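Local coordinates for beta-1,3-1,4-glucanase (Caldicellulosiruptor sp. F32, PDB 5H4R), which probably hydrolyses mixed-linkage beta-1,3-1,4-glucans such as lichenan as a family 5 glycoside hydrolase, and here holds a cellotetraose in its cleft, at residues N55-A60 / I97-S102; I138-D143 / E184-P189; W359-A364 / F372-R377. The protein carries 1 engineered substitution. All coordinates share one frame; numbering follows the deposited sequence.

Contact 1. Residues N55-A60 / I97-S102; sequences NTFDAA and IRIPVS. With BGC (beta-D-glucopyranose), chain B.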
loop_
_atom_site.group_PDB
_atom_site.type_symbol
_atom_site.label_atom_id
_atom_site.label_comp_id
_atom_site.label_asym_id
_atom_site.label_seq_id
_atom_site.Cartn_x
_atom_site.Cartn_y
_atom_site.Cartn_z
ATOM N N ASN A 55 1.143 0.605 -10.910
ATOM C CA ASN A 55 1.575 0.067 -12.204
ATOM C C ASN A 55 2.687 0.909 -12.833
ATOM O O ASN A 55 2.770 1.050 -14.058
ATOM C CB ASN A 55 0.391 -0.074 -13.160
ATOM C CG ASN A 55 -0.403 -1.366 -12.914
ATOM O OD1 ASN A 55 -0.174 -2.083 -11.942
ATOM N ND2 ASN A 55 -1.327 -1.666 -13.814
ATOM N N THR A 56 3.586 1.416 -11.986
ATOM C CA THR A 56 4.670 2.287 -12.406
ATOM C C THR A 56 5.969 1.577 -12.069
ATOM O O THR A 56 6.374 0.673 -12.802
ATOM C CB THR A 56 4.481 3.673 -11.791
ATOM O OG1 THR A 56 3.132 4.096 -12.090
ATOM C CG2 THR A 56 5.466 4.665 -12.380
ATOM N N PHE A 57 6.696 1.987 -11.013
ATOM C CA PHE A 57 7.940 1.294 -10.653
ATOM C C PHE A 57 7.713 -0.127 -10.153
ATOM O O PHE A 57 8.683 -0.890 -10.018
ATOM C CB PHE A 57 8.681 2.100 -9.597
ATOM C CG PHE A 57 9.134 3.435 -10.104
ATOM C CD1 PHE A 57 10.201 3.530 -10.979
ATOM C CD2 PHE A 57 8.474 4.578 -9.748
ATOM C CE1 PHE A 57 10.640 4.778 -11.451
ATOM C CE2 PHE A 57 8.868 5.802 -10.230
ATOM C CZ PHE A 57 9.958 5.907 -11.082
ATOM N N ASP A 58 6.462 -0.497 -9.909
ATOM C CA ASP A 58 6.089 -1.852 -9.514
ATOM C C ASP A 58 5.930 -2.821 -10.684
ATOM O O ASP A 58 5.834 -4.032 -10.461
ATOM C CB ASP A 58 4.787 -1.852 -8.693
ATOM C CG ASP A 58 3.693 -0.932 -9.255
ATOM O OD1 ASP A 58 3.966 0.256 -9.560
ATOM O OD2 ASP A 58 2.543 -1.417 -9.378
ATOM N N ALA A 59 5.911 -2.337 -11.920
ATOM C CA ALA A 59 5.816 -3.228 -13.066
ATOM C C ALA A 59 6.995 -4.197 -13.059
ATOM O O ALA A 59 8.138 -3.825 -12.794
ATOM C CB ALA A 59 5.767 -2.430 -14.370
ATOM N N ALA A 60 6.700 -5.459 -13.305
ATOM C CA ALA A 60 7.720 -6.491 -13.194
ATOM C C ALA A 60 7.303 -7.663 -14.059
ATOM O O ALA A 60 6.141 -8.079 -14.035
ATOM C CB ALA A 60 7.904 -6.928 -11.747
ATOM N N ILE A 97 1.732 10.084 -1.093
ATOM C CA ILE A 97 1.933 9.321 -2.321
ATOM C C ILE A 97 2.618 8.022 -1.942
ATOM O O ILE A 97 3.650 8.033 -1.261
ATOM C CB ILE A 97 2.773 10.082 -3.363
ATOM C CG1 ILE A 97 2.958 9.209 -4.608
ATOM C CG2 ILE A 97 4.097 10.478 -2.791
ATOM C CD1 ILE A 97 3.274 9.991 -5.825
ATOM N N ARG A 98 2.035 6.906 -2.355
ATOM C CA ARG A 98 2.687 5.624 -2.215
ATOM C C ARG A 98 3.325 5.276 -3.553
ATOM O O ARG A 98 2.663 5.338 -4.600
ATOM C CB ARG A 98 1.709 4.540 -1.764
ATOM C CG ARG A 98 2.354 3.167 -1.584
ATOM C CD ARG A 98 1.493 2.310 -0.648
ATOM N NE ARG A 98 1.901 0.915 -0.446
ATOM C CZ ARG A 98 1.514 -0.101 -1.219
ATOM N NH1 ARG A 98 0.825 0.117 -2.331
ATOM N NH2 ARG A 98 1.853 -1.351 -0.899
ATOM N N ILE A 99 4.624 4.972 -3.506
ATOM C CA ILE A 99 5.423 4.652 -4.677
ATOM C C ILE A 99 5.860 3.201 -4.554
ATOM O O ILE A 99 6.930 2.907 -3.993
ATOM C CB ILE A 99 6.625 5.597 -4.803
ATOM C CG1 ILE A 99 6.156 7.047 -4.899
ATOM C CG2 ILE A 99 7.444 5.222 -6.061
ATOM C CD1 ILE A 99 7.324 8.080 -4.753
ATOM N N PRO A 100 5.035 2.261 -5.002
ATOM C CA PRO A 100 5.438 0.850 -4.949
ATOM C C PRO A 100 6.559 0.591 -5.935
ATOM O O PRO A 100 6.546 1.097 -7.065
ATOM C CB PRO A 100 4.155 0.106 -5.327
ATOM C CG PRO A 100 3.388 1.083 -6.178
ATOM C CD PRO A 100 3.699 2.440 -5.594
ATOM N N VAL A 101 7.541 -0.204 -5.510
ATOM C CA VAL A 101 8.703 -0.481 -6.349
ATOM C C VAL A 101 8.951 -1.982 -6.382
ATOM O O VAL A 101 9.136 -2.609 -5.332
ATOM C CB VAL A 101 9.971 0.235 -5.860
ATOM C CG1 VAL A 101 11.111 -0.062 -6.822
ATOM C CG2 VAL A 101 9.721 1.736 -5.757
ATOM N N SER A 102 9.054 -2.535 -7.579
ATOM C CA SER A 102 9.539 -3.902 -7.735
ATOM C C SER A 102 11.014 -3.830 -8.101
ATOM O O SER A 102 11.379 -3.187 -9.088
ATOM C CB SER A 102 8.742 -4.655 -8.789
ATOM O OG SER A 102 7.401 -4.759 -8.360
HETATM C C2 BGC B . -2.962 -3.828 -10.984
HETATM C C3 BGC B . -3.110 -4.642 -12.261
HETATM C C4 BGC B . -1.830 -5.442 -12.499
HETATM C C5 BGC B . -1.485 -6.269 -11.257
HETATM C C6 BGC B . -0.154 -6.991 -11.391
HETATM C C1 BGC B . -2.628 -4.768 -9.838
HETATM O O2 BGC B . -4.190 -3.135 -10.729
HETATM O O3 BGC B . -3.343 -3.712 -13.329
HETATM O O4 BGC B . -2.107 -6.370 -13.561
HETATM O O5 BGC B . -1.396 -5.427 -10.135
HETATM O O6 BGC B . -0.018 -7.938 -10.306
HETATM O O HOH W 1 5.464 3.193 -8.541
HETATM O O HOH W 2 10.384 -2.821 -11.919
#
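Ile99, on the barrel strand 96-99, touches Phe57 of the loop 55-60 through CG2, which lies 3.9 Å from Phe57 CD2. The two side chains run side by side and point the same way, and Trp118 also meets the Phe57 ring edge-to-face. Pro100 follows, its ring alongside the carboxylate of Asp58, with CG 3.5 Å from Asp58 OD1. A water joins the backbones here, bridging Phe57 N and Pro100 O. Val101 adds CG2 against Phe57 CB, while its backbone passes closest to the loop, CA to CA of Asp58 at 4.3 Å. Ser102 carries the polar grip: its N-H reaches Phe57 O at 3.0 Å and 168°, from above the carbonyl plane. Ser102 OG donates to Asp58 O at 2.7 Å and itself accepts from His142 N.

The loop contains a type I beta turn from Thr56 to Ala59, closed by Ala59 N to Thr56 O. Asp58 CG sits between its own N and carbonyl carbon (chi1 43°), which folds the carboxylate back over the turn. There OD1 takes Thr56 N at 2.7 Å from above its plane, and OD2 takes Asn55 N through the syn lone pair. An alanine at Asp58 would probably leave both N-H groups without their acceptor and free the backbone at Asn55 to shift. Asn55 ND2 donates to O3 of the chain B glucose at 2.9 Å and 162°; by holding the backbone N of Asn55, the carboxylate probably acts as a second shell that helps place the amide on the sugar.

Contact 2. Residues I138-D143 / E184-P189; sequences INIHHD and EAVNQP. Engineered in segment 184-189: Gln188 (natural residue Glu). With BGC (beta-D-glucopyranose), chain C; BGC (beta-D-glucopyranose), chain D; BGC (beta-D-glucopyranose), chain B.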
loop_
_atom_site.group_PDB
_atom_site.type_symbol
_atom_site.label_atom_id
_atom_site.label_comp_id
_atom_site.label_asym_id
_atom_site.label_seq_id
_atom_site.Cartn_x
_atom_site.Cartn_y
_atom_site.Cartn_z
ATOM N N ILE A 138 7.598 4.105 0.255
ATOM C CA ILE A 138 8.273 3.253 -0.728
ATOM C C ILE A 138 8.382 1.846 -0.139
ATOM O O ILE A 138 8.449 1.680 1.082
ATOM C CB ILE A 138 9.671 3.787 -1.131
ATOM C CG1 ILE A 138 10.586 3.956 0.067
ATOM C CG2 ILE A 138 9.535 5.110 -1.867
ATOM C CD1 ILE A 138 12.030 4.411 -0.311
ATOM N N ASN A 139 8.381 0.829 -1.004
ATOM C CA ASN A 139 8.294 -0.548 -0.507
ATOM C C ASN A 139 9.118 -1.497 -1.375
ATOM O O ASN A 139 9.866 -1.076 -2.266
ATOM C CB ASN A 139 6.825 -1.006 -0.455
ATOM C CG ASN A 139 6.229 -1.285 -1.834
ATOM O OD1 ASN A 139 6.869 -1.151 -2.876
ATOM N ND2 ASN A 139 4.973 -1.710 -1.831
ATOM N N ILE A 140 8.999 -2.793 -1.056
ATOM C CA ILE A 140 9.274 -3.915 -1.965
ATOM C C ILE A 140 7.928 -4.447 -2.461
ATOM O O ILE A 140 7.083 -4.831 -1.643
ATOM C CB ILE A 140 10.056 -5.027 -1.237
ATOM C CG1 ILE A 140 11.455 -4.563 -0.813
ATOM C CG2 ILE A 140 10.103 -6.328 -2.085
ATOM C CD1 ILE A 140 12.258 -5.579 -0.030
ATOM N N HIS A 141 7.701 -4.486 -3.792
ATOM C CA HIS A 141 6.375 -4.796 -4.302
ATOM C C HIS A 141 6.356 -6.189 -4.920
ATOM O O HIS A 141 6.287 -7.187 -4.170
ATOM C CB HIS A 141 5.912 -3.666 -5.230
ATOM C CG HIS A 141 4.432 -3.540 -5.291
ATOM N ND1 HIS A 141 3.693 -2.926 -4.295
ATOM C CD2 HIS A 141 3.542 -3.980 -6.216
ATOM C CE1 HIS A 141 2.415 -2.973 -4.626
ATOM N NE2 HIS A 141 2.299 -3.596 -5.790
ATOM N N HIS A 142 6.357 -6.328 -6.255
ATOM C CA HIS A 142 6.154 -7.626 -6.925
ATOM C C HIS A 142 7.464 -8.401 -7.031
ATOM O O HIS A 142 7.917 -8.763 -8.118
ATOM C CB HIS A 142 5.566 -7.486 -8.325
ATOM C CG HIS A 142 4.186 -6.925 -8.394
ATOM N ND1 HIS A 142 3.130 -7.399 -7.639
ATOM C CD2 HIS A 142 3.671 -5.950 -9.187
ATOM C CE1 HIS A 142 2.036 -6.716 -7.941
ATOM N NE2 HIS A 142 2.337 -5.841 -8.888
ATOM N N ASP A 143 8.042 -8.689 -5.863
ATOM C CA ASP A 143 9.269 -9.458 -5.723
ATOM C C ASP A 143 9.033 -10.753 -4.951
ATOM O O ASP A 143 9.956 -11.301 -4.350
ATOM C CB ASP A 143 10.347 -8.635 -5.017
ATOM C CG ASP A 143 10.806 -7.428 -5.822
ATOM O OD1 ASP A 143 10.627 -7.416 -7.048
ATOM O OD2 ASP A 143 11.413 -6.514 -5.220
ATOM N N GLU A 184 8.051 0.817 3.821
ATOM C CA GLU A 184 7.116 -0.300 3.968
ATOM C C GLU A 184 7.833 -1.590 3.590
ATOM O O GLU A 184 8.261 -1.733 2.444
ATOM C CB GLU A 184 5.888 -0.074 3.065
ATOM C CG GLU A 184 4.910 -1.244 3.015
ATOM C CD GLU A 184 3.875 -1.081 1.910
ATOM O OE1 GLU A 184 3.182 -0.040 1.902
ATOM O OE2 GLU A 184 3.790 -1.962 1.005
ATOM N N ALA A 185 7.922 -2.537 4.533
ATOM C CA ALA A 185 8.834 -3.671 4.411
ATOM C C ALA A 185 8.683 -4.388 3.084
ATOM O O ALA A 185 9.666 -4.715 2.405
ATOM C CB ALA A 185 8.571 -4.645 5.553
ATOM N N VAL A 186 7.437 -4.708 2.749
ATOM C CA VAL A 186 7.110 -5.550 1.612
ATOM C C VAL A 186 5.615 -5.365 1.427
ATOM O O VAL A 186 4.910 -4.990 2.375
ATOM C CB VAL A 186 7.494 -7.030 1.892
ATOM C CG1 VAL A 186 6.772 -7.591 3.088
ATOM C CG2 VAL A 186 7.252 -7.898 0.664
ATOM N N ASN A 187 5.134 -5.628 0.218
ATOM C CA ASN A 187 3.757 -5.344 -0.163
ATOM C C ASN A 187 2.782 -6.403 0.339
ATOM O O ASN A 187 2.071 -6.177 1.323
ATOM C CB ASN A 187 3.717 -5.194 -1.690
ATOM C CG ASN A 187 2.358 -4.967 -2.216
ATOM O OD1 ASN A 187 1.642 -4.095 -1.735
ATOM N ND2 ASN A 187 1.978 -5.728 -3.245
ATOM N N GLN A 188 2.757 -7.569 -0.297
ATOM C CA GLN A 188 1.772 -8.615 0.015
ATOM C C GLN A 188 2.506 -9.948 0.132
ATOM O O GLN A 188 2.396 -10.834 -0.725
ATOM C CB GLN A 188 0.651 -8.664 -1.024
ATOM C CG GLN A 188 -0.175 -7.426 -0.962
ATOM C CD GLN A 188 -1.367 -7.389 -1.874
ATOM O OE1 GLN A 188 -2.341 -6.712 -1.554
ATOM N NE2 GLN A 188 -1.282 -8.040 -3.030
ATOM N N PRO A 189 3.267 -10.126 1.202
ATOM C CA PRO A 189 4.082 -11.342 1.334
ATOM C C PRO A 189 3.189 -12.561 1.490
ATOM O O PRO A 189 2.275 -12.571 2.316
ATOM C CB PRO A 189 4.916 -11.081 2.595
ATOM C CG PRO A 189 4.099 -10.154 3.394
ATOM C CD PRO A 189 3.347 -9.270 2.394
HETATM C C2 BGC C . -1.375 -5.272 -5.382
HETATM C C3 BGC C . -1.374 -4.324 -6.568
HETATM C C4 BGC C . -2.546 -4.711 -7.452
HETATM C C5 BGC C . -3.787 -4.259 -6.685
HETATM C C6 BGC C . -5.082 -4.583 -7.438
HETATM C C1 BGC C . -2.783 -5.682 -4.914
HETATM O O2 BGC C . -0.596 -4.707 -4.307
HETATM O O3 BGC C . -0.131 -4.493 -7.243
HETATM O O4 BGC C . -2.440 -3.989 -8.674
HETATM O O5 BGC C . -3.840 -4.843 -5.383
HETATM O O6 BGC C . -5.165 -5.950 -7.857
HETATM C C2 BGC D . -5.613 -9.548 -6.058
HETATM C C3 BGC D . -4.297 -8.785 -6.187
HETATM C C4 BGC D . -4.294 -7.563 -5.265
HETATM C C5 BGC D . -4.607 -8.012 -3.833
HETATM C C6 BGC D . -4.990 -6.895 -2.853
HETATM C C1 BGC D . -5.829 -9.954 -4.598
HETATM O O1 BGC D . -7.104 -10.590 -4.384
HETATM O O2 BGC D . -5.548 -10.686 -6.928
HETATM O O3 BGC D . -4.125 -8.356 -7.538
HETATM O O4 BGC D . -2.968 -7.013 -5.411
HETATM O O5 BGC D . -5.810 -8.758 -3.844
HETATM O O6 BGC D . -5.499 -7.449 -1.608
HETATM C C2 BGC B . -2.962 -3.828 -10.984
HETATM C C3 BGC B . -3.110 -4.642 -12.261
HETATM C C4 BGC B . -1.830 -5.442 -12.499
HETATM C C5 BGC B . -1.485 -6.269 -11.257
HETATM C C6 BGC B . -0.154 -6.991 -11.391
HETATM C C1 BGC B . -2.628 -4.768 -9.838
HETATM O O2 BGC B . -4.190 -3.135 -10.729
HETATM O O3 BGC B . -3.343 -3.712 -13.329
HETATM O O4 BGC B . -2.107 -6.370 -13.561
HETATM O O5 BGC B . -1.396 -5.427 -10.135
HETATM O O6 BGC B . -0.018 -7.938 -10.306
HETATM O O HOH W 3 3.911 -8.166 -2.997
#
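Glu184 N donates to Ile138 O at 2.9 Å, nearly along the C=O axis, where two neighbouring parallel strands reach their C-terminal ends. Beyond it the pairing loosens: the CA atoms of Ile140 and Val186 are still 4.5 Å apart, but the bond from Asn187 N to Ile140 O is weak, bent to 121°. Ile140 N is buried here without a partner.

On the sheet face that Asn139 shares with Glu184, Asn139 CG sits between its own N and carbonyl carbon (chi1 73°), which sets the amide beside Glu184. ND2 spends its two protons on Glu184 OE2, 3.1 Å away and above the carboxylate plane, and on His141 ND1, 3.0 Å away and in the ring plane. Arg98 forms a salt bridge with the same Glu184 oxygen, and Asn139 OD1 accepts from Val101 N.

These strand ends line the mouth of a TIM barrel, the usual place of the active site in this fold, and the bond from Asn139 is likely to orient His141. With ND1 accepting, His141 NE2 faces O3 of the chain C glucose at 3.0 Å. The Asn187 amide stacks on one face of that imidazole, planes 22° apart, and its ND2 donates to O2 of the same sugar at 3.0 Å; Arg98 hydrogen-bonds to Asn187 OD1. Gln188, engineered in place of the natural glutamate, extends its chain to donate from NE2 to O4 of the chain D glucose at 3.1 Å, while His272 bonds to OE1.

Contact 3. Residues W359-A364 / F372-R377; sequences WWDNNA and FGLLDR. With BGC (beta-D-glucopyranose), chain C; BGC (beta-D-glucopyranose), chain B.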
loop_
_atom_site.group_PDB
_atom_site.type_symbol
_atom_site.label_atom_id
_atom_site.label_comp_id
_atom_site.label_asym_id
_atom_site.label_seq_id
_atom_site.Cartn_x
_atom_site.Cartn_y
_atom_site.Cartn_z
ATOM N N TRP A 359 -5.731 5.294 -2.210
ATOM C CA TRP A 359 -6.354 4.718 -3.400
ATOM C C TRP A 359 -5.312 4.186 -4.381
ATOM O O TRP A 359 -4.268 4.809 -4.629
ATOM C CB TRP A 359 -7.212 5.781 -4.091
ATOM C CG TRP A 359 -7.975 5.280 -5.308
ATOM C CD1 TRP A 359 -7.471 5.060 -6.569
ATOM C CD2 TRP A 359 -9.364 4.948 -5.370
ATOM N NE1 TRP A 359 -8.461 4.596 -7.405
ATOM C CE2 TRP A 359 -9.632 4.509 -6.691
ATOM C CE3 TRP A 359 -10.411 4.960 -4.433
ATOM C CZ2 TRP A 359 -10.906 4.115 -7.107
ATOM C CZ3 TRP A 359 -11.691 4.565 -4.850
ATOM C CH2 TRP A 359 -11.923 4.150 -6.176
ATOM N N TRP A 360 -5.613 3.031 -4.968
ATOM C CA TRP A 360 -4.758 2.389 -5.971
ATOM C C TRP A 360 -5.082 2.983 -7.341
ATOM O O TRP A 360 -6.091 2.634 -7.949
ATOM C CB TRP A 360 -5.003 0.880 -5.966
ATOM C CG TRP A 360 -4.172 0.150 -6.941
ATOM C CD1 TRP A 360 -4.586 -0.448 -8.085
ATOM C CD2 TRP A 360 -2.765 -0.041 -6.875
ATOM N NE1 TRP A 360 -3.521 -1.012 -8.745
ATOM C CE2 TRP A 360 -2.386 -0.775 -8.021
ATOM C CE3 TRP A 360 -1.778 0.323 -5.956
ATOM C CZ2 TRP A 360 -1.081 -1.150 -8.259
ATOM C CZ3 TRP A 360 -0.487 -0.061 -6.195
ATOM C CH2 TRP A 360 -0.141 -0.788 -7.339
ATOM N N ASP A 361 -4.233 3.885 -7.850
ATOM C CA ASP A 361 -4.468 4.517 -9.150
ATOM C C ASP A 361 -3.433 3.976 -10.129
ATOM O O ASP A 361 -2.287 4.445 -10.168
ATOM C CB ASP A 361 -4.404 6.042 -9.069
ATOM C CG ASP A 361 -4.899 6.708 -10.348
ATOM O OD1 ASP A 361 -4.823 6.057 -11.419
ATOM O OD2 ASP A 361 -5.308 7.892 -10.288
ATOM N N ASN A 362 -3.855 3.014 -10.948
ATOM C CA ASN A 362 -2.969 2.349 -11.891
ATOM C C ASN A 362 -3.075 2.909 -13.319
ATOM O O ASN A 362 -2.559 2.293 -14.251
ATOM C CB ASN A 362 -3.222 0.839 -11.890
ATOM C CG ASN A 362 -4.607 0.472 -12.410
ATOM O OD1 ASN A 362 -5.451 1.335 -12.595
ATOM N ND2 ASN A 362 -4.838 -0.807 -12.631
ATOM N N ASN A 363 -3.673 4.095 -13.495
ATOM C CA ASN A 363 -3.797 4.752 -14.793
ATOM C C ASN A 363 -4.517 3.884 -15.831
ATOM O O ASN A 363 -4.304 4.058 -17.033
ATOM C CB ASN A 363 -2.431 5.163 -15.356
ATOM C CG ASN A 363 -2.526 6.270 -16.399
ATOM O OD1 ASN A 363 -3.364 7.157 -16.278
ATOM N ND2 ASN A 363 -1.663 6.227 -17.423
ATOM N N ALA A 364 -5.359 2.954 -15.383
ATOM C CA ALA A 364 -6.103 2.078 -16.281
ATOM C C ALA A 364 -7.578 2.465 -16.258
ATOM O O ALA A 364 -8.197 2.497 -15.190
ATOM C CB ALA A 364 -5.941 0.606 -15.887
ATOM N N PHE A 372 -8.797 0.909 -12.314
ATOM C CA PHE A 372 -8.779 1.651 -11.067
ATOM C C PHE A 372 -8.354 3.110 -11.250
ATOM O O PHE A 372 -8.238 3.835 -10.261
ATOM C CB PHE A 372 -7.805 0.972 -10.086
ATOM C CG PHE A 372 -8.340 -0.275 -9.415
ATOM C CD1 PHE A 372 -9.282 -0.164 -8.400
ATOM C CD2 PHE A 372 -7.840 -1.529 -9.722
ATOM C CE1 PHE A 372 -9.750 -1.288 -7.738
ATOM C CE2 PHE A 372 -8.293 -2.665 -9.063
ATOM C CZ PHE A 372 -9.268 -2.533 -8.069
ATOM N N GLY A 373 -8.105 3.546 -12.482
ATOM C CA GLY A 373 -7.544 4.860 -12.696
ATOM C C GLY A 373 -8.489 5.968 -12.276
ATOM O O GLY A 373 -9.717 5.867 -12.428
ATOM N N LEU A 374 -7.885 7.053 -11.763
ATOM C CA LEU A 374 -8.562 8.319 -11.500
ATOM C C LEU A 374 -7.966 9.465 -12.300
ATOM O O LEU A 374 -8.708 10.202 -12.964
ATOM C CB LEU A 374 -8.503 8.654 -9.996
ATOM C CG LEU A 374 -9.113 7.610 -9.065
ATOM C CD1 LEU A 374 -8.932 8.044 -7.622
ATOM C CD2 LEU A 374 -10.590 7.337 -9.346
ATOM N N LEU A 375 -6.652 9.604 -12.270
ATOM C CA LEU A 375 -5.939 10.636 -13.002
ATOM C C LEU A 375 -5.511 10.091 -14.366
ATOM O O LEU A 375 -4.790 9.088 -14.434
ATOM C CB LEU A 375 -4.718 11.078 -12.195
ATOM C CG LEU A 375 -3.892 12.166 -12.882
ATOM C CD1 LEU A 375 -4.657 13.474 -13.052
ATOM C CD2 LEU A 375 -2.606 12.373 -12.071
ATOM N N ASP A 376 -5.938 10.750 -15.449
ATOM C CA ASP A 376 -5.392 10.434 -16.774
ATOM C C ASP A 376 -4.007 11.068 -16.852
ATOM O O ASP A 376 -3.867 12.281 -17.016
ATOM C CB ASP A 376 -6.294 10.939 -17.892
ATOM C CG ASP A 376 -5.773 10.557 -19.276
ATOM O OD1 ASP A 376 -5.487 9.358 -19.498
ATOM O OD2 ASP A 376 -5.626 11.439 -20.137
ATOM N N ARG A 377 -2.966 10.251 -16.719
ATOM C CA ARG A 377 -1.627 10.815 -16.573
ATOM C C ARG A 377 -1.167 11.565 -17.822
ATOM O O ARG A 377 -0.398 12.528 -17.710
ATOM C CB ARG A 377 -0.645 9.715 -16.191
ATOM C CG ARG A 377 -0.914 9.183 -14.816
ATOM C CD ARG A 377 0.142 8.190 -14.408
ATOM N NE ARG A 377 -0.360 7.333 -13.338
ATOM C CZ ARG A 377 0.332 6.310 -12.838
ATOM N NH1 ARG A 377 1.544 6.049 -13.280
ATOM N NH2 ARG A 377 -0.208 5.551 -11.892
HETATM C C2 BGC C . -1.375 -5.272 -5.382
HETATM C C3 BGC C . -1.374 -4.324 -6.568
HETATM C C4 BGC C . -2.546 -4.711 -7.452
HETATM C C5 BGC C . -3.787 -4.259 -6.685
HETATM C C6 BGC C . -5.082 -4.583 -7.438
HETATM C C1 BGC C . -2.783 -5.682 -4.914
HETATM O O2 BGC C . -0.596 -4.707 -4.307
HETATM O O3 BGC C . -0.131 -4.493 -7.243
HETATM O O4 BGC C . -2.440 -3.989 -8.674
HETATM O O5 BGC C . -3.840 -4.843 -5.383
HETATM O O6 BGC C . -5.165 -5.950 -7.857
HETATM C C2 BGC B . -2.962 -3.828 -10.984
HETATM C C3 BGC B . -3.110 -4.642 -12.261
HETATM C C4 BGC B . -1.830 -5.442 -12.499
HETATM C C5 BGC B . -1.485 -6.269 -11.257
HETATM C C6 BGC B . -0.154 -6.991 -11.391
HETATM C C1 BGC B . -2.628 -4.768 -9.838
HETATM O O2 BGC B . -4.190 -3.135 -10.729
HETATM O O3 BGC B . -3.343 -3.712 -13.329
HETATM O O4 BGC B . -2.107 -6.370 -13.561
HETATM O O5 BGC B . -1.396 -5.427 -10.135
HETATM O O6 BGC B . -0.018 -7.938 -10.306
HETATM O O HOH W 4 -3.151 7.559 -12.906
HETATM O O HOH W 5 -2.709 8.281 -19.516
#
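The glycan pocket has one wall here, where Trp360 and Asn362 meet the sugars and the segment 372-377 packs behind them. One face of the Trp360 indole lies against C3 of the chain C glucose, while NE1 donates to O2 of the chain B glucose at 3.0 Å. Asn362 ND2 adds only weak bonds to O2 and O3 of that sugar and also reaches Glu370 O. The edge of Trp360 points at the face of Phe372 in an offset edge-to-face pair, planes at 82°.

Trp360 belongs to the last strand of the TIM barrel, 356-361, and the chain returns after a short loop to pack against its end. Trp359, with CG anti to its backbone N (chi1 -177°), turns its indole to Phe372 O, to which NE1 gives a straight bond of 3.0 Å in the plane of both groups. Leu374 CD1 sits over the five-membered ring in a CH-pi contact, 3.5 Å from its centroid.

Asp361 binds the returning backbone. OD2 takes Leu375 N through its syn lone pair at 2.9 Å, as well as Trp51 NE1, and OD1 closes an Asx turn with Asn363 N. Asn363 OD1 in turn accepts Arg377 N at 3.2 Å, while its ND2 donates to Cys77 O. Asn363 CB lies over one face of the Arg377 guanidinium, whose NH1 bonds to Thr56. A water links Asp361 OD1, Leu375 O and Arg377 NE.

Overall arrangement
All three contacts lie at the C-terminal mouth of one eight-stranded barrel and reach the chain B glucose. Measured from contact centre to chain centre, contacts 1 and 2 sit deepest, at about 10 and 8 Å, and contact 3 at about 14 Å. Contact 1 lies on strand 96-99 and contact 2 spans 135-139 and 181-184, the next two in the barrel; the Arg98-Glu184 salt bridge joins them. All are buried, though three of contact 3's twelve touching residues are partly exposed. It abuts contact 1 through Thr56 and Arg377 and where Asp58 packs against Trp360. Contact 1 is a turn held by backbone and carboxylate bonds, contact 2 a polar amide and imidazole network, contact 3 aromatic packing joined to Asx turns and water.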